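Local structure of N-acylethanolamine-hydrolyzing acid amidase subunit beta (Caenorhabditis elegans, 6DY3) at residues B[31-36]-B[45-50]; B[51-56]-B[92-97]; B[176-181]-B[196-201]. The protein probably degrades bioactive fatty acid amides such as N-palmitoylethanolamine to ethanolamine and free fatty acids, as the beta subunit of a heterodimer made by autocatalytic cleavage. One frame throughout, in Å; residues are numbered along the deposited sequence.

Contact 1. Residues B[31-36]-B[45-50]; sequences TIHVDF and SGLTFA
Ser45 stands across from Asp35 in a non-hydrogen-bonded antiparallel pair, within the beta hairpin of strands 31-38 and 41-49. Its CB lies 4.0 Å from NE2 of His33, on the sheet face that also carries Thr31, Leu47 and Phe49. Gly46 pairs with Val34 through two backbone bonds: Val34 N to Gly46 O spans 2.9 Å, nearly along the C=O axis, and Gly46 N to Val34 O spans 3.0 Å. Gly46 O also sits against one face of the His33 imidazole, offset toward the rim. Leu47 turns CG anti to its carbonyl carbon (chi1 -72°), which brings CD2 to 3.5 Å from Ile32 O and up to CB of His33, near the edge of that ring. Thr48 returns to the hydrogen-bonded register with Ile32; the N-O distances are 3.0 Å for Ile32 N to Thr48 O and 3.1 Å for Thr48 N to Ile32 O, both nearly straight at 167°. On the opposite face Thr48 CG2, held between its own N and carbonyl carbon, packs 3.9 Å from Ile32 CG1 and also reaches CG2 of Val34, while OG1 bonds Tyr52 O and probably shares its proton with Gly54 O. Phe49 presents its ring edge to Thr31, whose OG1 is 3.5 Å from CD2 and bonds Leu27 O. A strand of the alpha subunit pairs in parallel with residues 32-36, continuing the sheet across the interface. Between Arg227 and His16 of the alpha subunit, which both engage OD1, the buried Asp35 carboxylate is likely to be kept ionised.

Contact 2. Residues B[51-56]-B[92-97]; sequences LYNGVL and VSFFIR
Arg97 NH1 donates to the backbone O of Asn53 over 2.8 Å, meeting it in the carbonyl plane although the bond is bent (133° at the hydrogen) and the oxygen is tilted out of the guanidinium plane. The side chain is extended from CG to NE, and its other nitrogens are engaged as well: NE with Tyr44 OH, NH2 in a salt bridge with Glu77 of the alpha subunit. That glutamate also accepts from Asn53 ND2, so one carboxylate clasps both segments. A straighter bond (167°) joins Val55 N to Ser93 O at 3.2 Å; the donor approaches from above the carbonyl plane, and the same oxygen accepts the helical bond from Arg97 N. A water bridges Gly54 N and Ser93 OG, 3.0 Å from Ser93 OG. Further out, the Asn53 amide meets the Phe94 ring at its edge, OD1 being 3.2 Å from CZ and the planes 73° apart, while Gly54 CA lies over a face near the rim. Val55 CG2 lies 4.1 Å from Arg97 CB, the two side chains roughly perpendicular, and Leu56 CD2 rests 3.8 Å from Ser93 CA, beside Val92. An alanine in place of Arg97 would probably loosen the loop from the helix, losing the grip on Asn53 O and the tie to Glu77 of the alpha subunit. The loop between strands 41-49 and 57-60 thus offers backbone atoms (Asn53 O, Gly54 N, Val55 N), which the start of helix 92-102 meets with Ser93 O, Ser93 OG through water and the Arg97 guanidinium; this buried positive charge is probably balanced by the other subunit's carboxylate.

Contact 3. Residues B[176-181]-B[196-201]; sequences ITAIQK and VEVLST
Lys181 carries most of this junction between helix 173-185 and the end of helix 192-199. Its CB points toward segment 196-201, and CG, anti to the backbone N (chi1 -155°), enters the angle between two residues: Val198 CG2 is 4.1 Å from Lys181 CG and Thr201 OG1 is 3.8 Å from it. The lysine and valine side chains run antiparallel past one another. A bend at chi2 (67°) then turns the chain so that CD passes alongside the same threonine hydroxyl before CE reaches Glu197, 3.4 Å from OE2. At the tip NZ makes a long salt bridge to that oxygen, 3.9 Å away, with the two chains roughly perpendicular; it also donates weakly to a water, and a long, weak ion pair with Glu184 lies on its own helix. The water in turn donates to Thr201 OG1 at 2.8 Å, so it joins ammonium and hydroxyl, though weakly on the lysine side.

In the Ntn-hydrolase fold, layers of helices pack on antiparallel sheets, and these two helices cover the sheet that contains strand 2-7: Ala178, Val198 and Leu199 all touch Ile4. Beneath the lysine the contact is therefore apolar, Ala178 CB meeting Val198 CG1 at 4.1 Å, and Leu182 and Leu185 of the first helix also lie against Val198.

Thr201 closes the other end. Its OG1, anti to the carbonyl carbon, donates to Glu197 O over 2.9 Å, four residues earlier in the chain; this probably holds the rotation that sets CG2 against Thr177 CG2, methyl to methyl, at 3.5 Å. The hydroxyl of Thr177 turns instead to Asp173 O of its own helix.

Overall arrangement
Contacts 1 and 2 are buried and adjoin each other, their centres about 10 Å apart, whereas contact 3 is partly buried and its centre lies about 25 Å from that of contact 1 and 27 Å from that of contact 2. The hairpin strand 41-49 runs straight into the loop of contact 2, and Phe36 packs on both Val55 and Arg97. Contacts 1 and 2 are both bordered by the alpha subunit; no other chain of the assembly touches contact 3, which belongs to the helices over the five-stranded sheet. Regular backbone pairing holds contact 1, a mixture of backbone bonds and a buried arginine holds contact 2, and contact 3 relies on side-chain packing with a long, weak ion pair at the exposed side.

Contact 1. Residues B[31-36]-B[45-50]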
# COMPACT_ATOMS: atom_id res chain seq x y z
N THR B 31 -7.41 4.86 9.54
CA THR B 31 -6.04 4.84 9.07
C THR B 31 -5.09 4.89 10.26
O THR B 31 -5.21 5.77 11.13
CB THR B 31 -5.77 6.02 8.13
OG1 THR B 31 -6.64 5.93 6.99
CG2 THR B 31 -4.32 6.02 7.64
N ILE B 32 -4.14 3.96 10.30
CA ILE B 32 -3.23 3.83 11.43
C ILE B 32 -1.81 3.59 10.93
O ILE B 32 -1.59 3.10 9.81
CB ILE B 32 -3.67 2.68 12.38
CG1 ILE B 32 -3.70 1.35 11.62
CG2 ILE B 32 -5.03 2.99 13.00
CD1 ILE B 32 -3.95 0.14 12.50
N HIS B 33 -0.84 3.97 11.75
CA HIS B 33 0.56 3.63 11.53
C HIS B 33 0.96 2.54 12.52
O HIS B 33 0.57 2.59 13.69
CB HIS B 33 1.46 4.86 11.69
CG HIS B 33 2.92 4.56 11.55
ND1 HIS B 33 3.68 4.05 12.58
CD2 HIS B 33 3.76 4.69 10.50
CE1 HIS B 33 4.92 3.88 12.18
NE2 HIS B 33 5.00 4.25 10.92
N VAL B 34 1.70 1.55 12.05
CA VAL B 34 2.00 0.35 12.82
C VAL B 34 3.50 0.10 12.81
O VAL B 34 4.15 0.20 11.76
CB VAL B 34 1.24 -0.87 12.28
CG1 VAL B 34 1.76 -2.15 12.92
CG2 VAL B 34 -0.26 -0.72 12.53
N ASP B 35 4.05 -0.22 13.98
CA ASP B 35 5.40 -0.75 14.11
C ASP B 35 5.30 -2.22 14.48
O ASP B 35 4.73 -2.57 15.52
CB ASP B 35 6.19 0.02 15.17
CG ASP B 35 6.87 1.26 14.61
OD1 ASP B 35 7.15 2.19 15.40
OD2 ASP B 35 7.13 1.32 13.39
N PHE B 36 5.84 -3.09 13.62
CA PHE B 36 5.87 -4.53 13.88
C PHE B 36 7.16 -4.83 14.64
O PHE B 36 8.25 -4.74 14.07
CB PHE B 36 5.79 -5.32 12.58
CG PHE B 36 4.46 -5.20 11.87
CD1 PHE B 36 4.23 -4.17 10.98
CD2 PHE B 36 3.46 -6.12 12.10
CE1 PHE B 36 3.01 -4.06 10.33
CE2 PHE B 36 2.23 -6.02 11.44
CZ PHE B 36 2.01 -4.98 10.56
N SER B 45 7.72 -1.38 9.57
CA SER B 45 6.58 -0.52 9.85
C SER B 45 5.70 -0.45 8.61
O SER B 45 6.09 -0.85 7.51
CB SER B 45 7.03 0.89 10.26
OG SER B 45 7.97 0.83 11.32
N GLY B 46 4.49 0.06 8.79
CA GLY B 46 3.57 0.19 7.68
C GLY B 46 2.36 1.02 8.05
O GLY B 46 2.06 1.25 9.22
N LEU B 47 1.70 1.50 7.01
CA LEU B 47 0.38 2.10 7.13
C LEU B 47 -0.66 1.04 6.76
O LEU B 47 -0.42 0.21 5.88
CB LEU B 47 0.24 3.32 6.23
CG LEU B 47 1.02 4.57 6.66
CD1 LEU B 47 1.10 5.59 5.52
CD2 LEU B 47 0.39 5.20 7.89
N THR B 48 -1.76 1.03 7.48
CA THR B 48 -2.84 0.11 7.16
C THR B 48 -4.12 0.66 7.77
O THR B 48 -4.16 1.81 8.22
CB THR B 48 -2.52 -1.32 7.64
OG1 THR B 48 -3.53 -2.21 7.16
CG2 THR B 48 -2.45 -1.39 9.16
N PHE B 49 -5.15 -0.16 7.81
CA PHE B 49 -6.45 0.27 8.29
C PHE B 49 -7.03 -0.82 9.19
O PHE B 49 -6.74 -2.00 9.02
CB PHE B 49 -7.39 0.57 7.12
CG PHE B 49 -6.69 1.24 5.96
CD1 PHE B 49 -6.05 0.49 4.99
CD2 PHE B 49 -6.67 2.62 5.86
CE1 PHE B 49 -5.40 1.09 3.94
CE2 PHE B 49 -6.03 3.24 4.79
CZ PHE B 49 -5.39 2.47 3.84
N ALA B 50 -7.83 -0.40 10.16
CA ALA B 50 -8.47 -1.36 11.05
C ALA B 50 -9.21 -2.41 10.24
O ALA B 50 -9.97 -2.07 9.33
CB ALA B 50 -9.43 -0.64 12.00

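Contact 2. Residues B[51-56]-B[92-97]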
# COMPACT_ATOMS: atom_id res chain seq x y z
N LEU B 51 -8.98 -3.68 10.58
CA LEU B 51 -9.51 -4.86 9.89
C LEU B 51 -8.54 -5.41 8.85
O LEU B 51 -8.66 -6.57 8.44
CB LEU B 51 -10.86 -4.59 9.21
CG LEU B 51 -12.04 -4.27 10.12
CD1 LEU B 51 -13.27 -3.95 9.29
CD2 LEU B 51 -12.33 -5.41 11.09
N TYR B 52 -7.57 -4.60 8.42
CA TYR B 52 -6.58 -5.02 7.43
C TYR B 52 -5.24 -5.22 8.12
O TYR B 52 -4.67 -4.27 8.66
CB TYR B 52 -6.46 -3.97 6.32
CG TYR B 52 -7.72 -3.77 5.51
CD1 TYR B 52 -8.70 -2.89 5.93
CD2 TYR B 52 -7.93 -4.48 4.34
CE1 TYR B 52 -9.85 -2.71 5.20
CE2 TYR B 52 -9.08 -4.30 3.61
CZ TYR B 52 -10.04 -3.42 4.04
OH TYR B 52 -11.19 -3.24 3.31
N ASN B 53 -4.74 -6.46 8.09
CA ASN B 53 -3.46 -6.78 8.72
C ASN B 53 -2.35 -7.00 7.70
O ASN B 53 -1.25 -7.42 8.07
CB ASN B 53 -3.60 -8.00 9.64
CG ASN B 53 -4.24 -9.19 8.96
OD1 ASN B 53 -5.10 -9.04 8.10
ND2 ASN B 53 -3.83 -10.38 9.37
N GLY B 54 -2.60 -6.72 6.42
CA GLY B 54 -1.55 -6.63 5.43
C GLY B 54 -0.97 -5.23 5.37
O GLY B 54 -1.43 -4.31 6.04
N VAL B 55 0.06 -5.08 4.54
CA VAL B 55 0.75 -3.80 4.37
C VAL B 55 0.84 -3.48 2.88
O VAL B 55 1.35 -4.29 2.10
CB VAL B 55 2.17 -3.81 4.98
CG1 VAL B 55 2.86 -2.46 4.77
CG2 VAL B 55 2.11 -4.15 6.46
N LEU B 56 0.37 -2.29 2.50
CA LEU B 56 0.55 -1.78 1.15
C LEU B 56 1.42 -0.53 1.08
O LEU B 56 1.81 -0.13 -0.02
CB LEU B 56 -0.81 -1.47 0.51
CG LEU B 56 -1.75 -2.68 0.35
CD1 LEU B 56 -3.08 -2.24 -0.21
CD2 LEU B 56 -1.12 -3.76 -0.53
N VAL B 92 -2.15 -10.05 -2.04
CA VAL B 92 -1.15 -9.03 -2.33
C VAL B 92 -0.63 -8.40 -1.04
O VAL B 92 0.58 -8.30 -0.83
CB VAL B 92 -1.73 -7.97 -3.28
CG1 VAL B 92 -0.81 -6.77 -3.39
CG2 VAL B 92 -1.98 -8.59 -4.65
N SER B 93 -1.53 -7.95 -0.16
CA SER B 93 -1.09 -7.21 1.02
C SER B 93 -0.23 -8.07 1.93
O SER B 93 0.68 -7.55 2.59
CB SER B 93 -2.29 -6.66 1.79
OG SER B 93 -2.99 -7.70 2.45
N PHE B 94 -0.50 -9.37 1.99
CA PHE B 94 0.28 -10.25 2.85
C PHE B 94 1.59 -10.67 2.20
O PHE B 94 2.57 -10.95 2.90
CB PHE B 94 -0.56 -11.46 3.24
CG PHE B 94 -1.82 -11.08 3.96
CD1 PHE B 94 -3.00 -10.94 3.27
CD2 PHE B 94 -1.80 -10.81 5.32
CE1 PHE B 94 -4.15 -10.56 3.92
CE2 PHE B 94 -2.96 -10.44 5.98
CZ PHE B 94 -4.14 -10.31 5.27
N PHE B 95 1.63 -10.69 0.87
CA PHE B 95 2.91 -10.90 0.20
C PHE B 95 3.86 -9.75 0.50
O PHE B 95 5.04 -9.98 0.80
CB PHE B 95 2.68 -11.04 -1.31
CG PHE B 95 3.92 -11.38 -2.08
CD1 PHE B 95 4.22 -12.70 -2.39
CD2 PHE B 95 4.79 -10.40 -2.51
CE1 PHE B 95 5.35 -13.02 -3.09
CE2 PHE B 95 5.93 -10.72 -3.21
CZ PHE B 95 6.21 -12.03 -3.50
N ILE B 96 3.36 -8.51 0.44
CA ILE B 96 4.18 -7.34 0.75
C ILE B 96 4.69 -7.42 2.18
O ILE B 96 5.88 -7.20 2.45
CB ILE B 96 3.39 -6.04 0.51
CG1 ILE B 96 2.80 -5.99 -0.91
CG2 ILE B 96 4.27 -4.82 0.79
CD1 ILE B 96 3.83 -5.93 -2.01
N ARG B 97 3.80 -7.72 3.13
CA ARG B 97 4.21 -7.80 4.52
C ARG B 97 5.25 -8.89 4.72
O ARG B 97 6.20 -8.72 5.49
CB ARG B 97 3.00 -8.04 5.42
CG ARG B 97 3.33 -8.18 6.89
CD ARG B 97 2.08 -8.41 7.71
NE ARG B 97 2.39 -8.86 9.06
CZ ARG B 97 1.47 -9.22 9.96
NH1 ARG B 97 0.18 -9.18 9.64
NH2 ARG B 97 1.84 -9.62 11.17
O HOH W 1 -4.76 -6.21 4.43

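Contact 3. Residues B[176-181]-B[196-201]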
# COMPACT_ATOMS: atom_id res chain seq x y z
N ILE B 176 1.09 13.78 -14.43
CA ILE B 176 1.67 14.91 -15.16
C ILE B 176 2.08 16.02 -14.20
O ILE B 176 3.18 16.58 -14.29
CB ILE B 176 0.68 15.43 -16.22
CG1 ILE B 176 0.38 14.33 -17.25
CG2 ILE B 176 1.23 16.67 -16.91
CD1 ILE B 176 -0.82 14.62 -18.12
N THR B 177 1.19 16.36 -13.27
CA THR B 177 1.48 17.45 -12.34
C THR B 177 2.69 17.13 -11.47
O THR B 177 3.57 17.98 -11.29
CB THR B 177 0.25 17.73 -11.47
OG1 THR B 177 -0.84 18.12 -12.32
CG2 THR B 177 0.54 18.82 -10.45
N ALA B 178 2.75 15.91 -10.93
CA ALA B 178 3.86 15.55 -10.06
C ALA B 178 5.19 15.63 -10.80
O ALA B 178 6.20 16.04 -10.23
CB ALA B 178 3.65 14.15 -9.49
N ILE B 179 5.20 15.25 -12.08
CA ILE B 179 6.44 15.31 -12.85
C ILE B 179 6.85 16.76 -13.10
O ILE B 179 8.03 17.11 -13.00
CB ILE B 179 6.29 14.54 -14.18
CG1 ILE B 179 6.04 13.05 -13.90
CG2 ILE B 179 7.52 14.74 -15.06
CD1 ILE B 179 5.57 12.27 -15.12
N GLN B 180 5.88 17.61 -13.42
CA GLN B 180 6.18 19.03 -13.59
C GLN B 180 6.72 19.62 -12.29
O GLN B 180 7.70 20.37 -12.30
CB GLN B 180 4.93 19.78 -14.05
CG GLN B 180 4.59 19.55 -15.52
CD GLN B 180 3.29 20.21 -15.95
OE1 GLN B 180 2.63 20.89 -15.16
NE2 GLN B 180 2.90 19.99 -17.21
N LYS B 181 6.09 19.27 -11.16
CA LYS B 181 6.49 19.86 -9.89
C LYS B 181 7.89 19.40 -9.49
O LYS B 181 8.68 20.20 -8.97
CB LYS B 181 5.46 19.51 -8.82
CG LYS B 181 5.40 20.49 -7.66
CD LYS B 181 4.89 21.85 -8.09
CE LYS B 181 4.88 22.84 -6.94
NZ LYS B 181 4.24 24.12 -7.37
N VAL B 196 6.75 16.82 0.28
CA VAL B 196 5.48 17.28 0.82
C VAL B 196 4.83 18.30 -0.12
O VAL B 196 3.61 18.31 -0.30
CB VAL B 196 5.67 17.86 2.23
CG1 VAL B 196 4.41 18.57 2.71
CG2 VAL B 196 6.06 16.76 3.19
N GLU B 197 5.64 19.20 -0.69
CA GLU B 197 5.10 20.17 -1.64
C GLU B 197 4.54 19.48 -2.87
O GLU B 197 3.48 19.86 -3.38
CB GLU B 197 6.17 21.19 -2.03
CG GLU B 197 5.69 22.23 -3.04
CD GLU B 197 6.72 23.31 -3.31
OE1 GLU B 197 7.77 23.32 -2.63
OE2 GLU B 197 6.49 24.15 -4.21
N VAL B 198 5.25 18.47 -3.38
CA VAL B 198 4.78 17.73 -4.55
C VAL B 198 3.47 17.01 -4.24
O VAL B 198 2.47 17.16 -4.94
CB VAL B 198 5.86 16.74 -5.03
CG1 VAL B 198 5.34 15.88 -6.19
CG2 VAL B 198 7.12 17.47 -5.45
N LEU B 199 3.47 16.21 -3.17
CA LEU B 199 2.30 15.40 -2.84
C LEU B 199 1.07 16.25 -2.52
O LEU B 199 -0.06 15.74 -2.62
CB LEU B 199 2.62 14.47 -1.67
CG LEU B 199 3.66 13.38 -1.95
CD1 LEU B 199 3.99 12.61 -0.69
CD2 LEU B 199 3.20 12.43 -3.05
N SER B 200 1.25 17.51 -2.14
CA SER B 200 0.14 18.39 -1.78
C SER B 200 -0.37 19.21 -2.96
O SER B 200 -1.35 19.94 -2.79
CB SER B 200 0.56 19.33 -0.65
OG SER B 200 0.95 18.59 0.49
N THR B 201 0.26 19.12 -4.13
CA THR B 201 -0.18 19.86 -5.30
C THR B 201 -1.43 19.23 -5.89
O THR B 201 -1.53 18.01 -6.01
CB THR B 201 0.92 19.91 -6.36
OG1 THR B 201 2.11 20.47 -5.81
CG2 THR B 201 0.47 20.74 -7.55
O HOH W 2 2.18 23.23 -5.17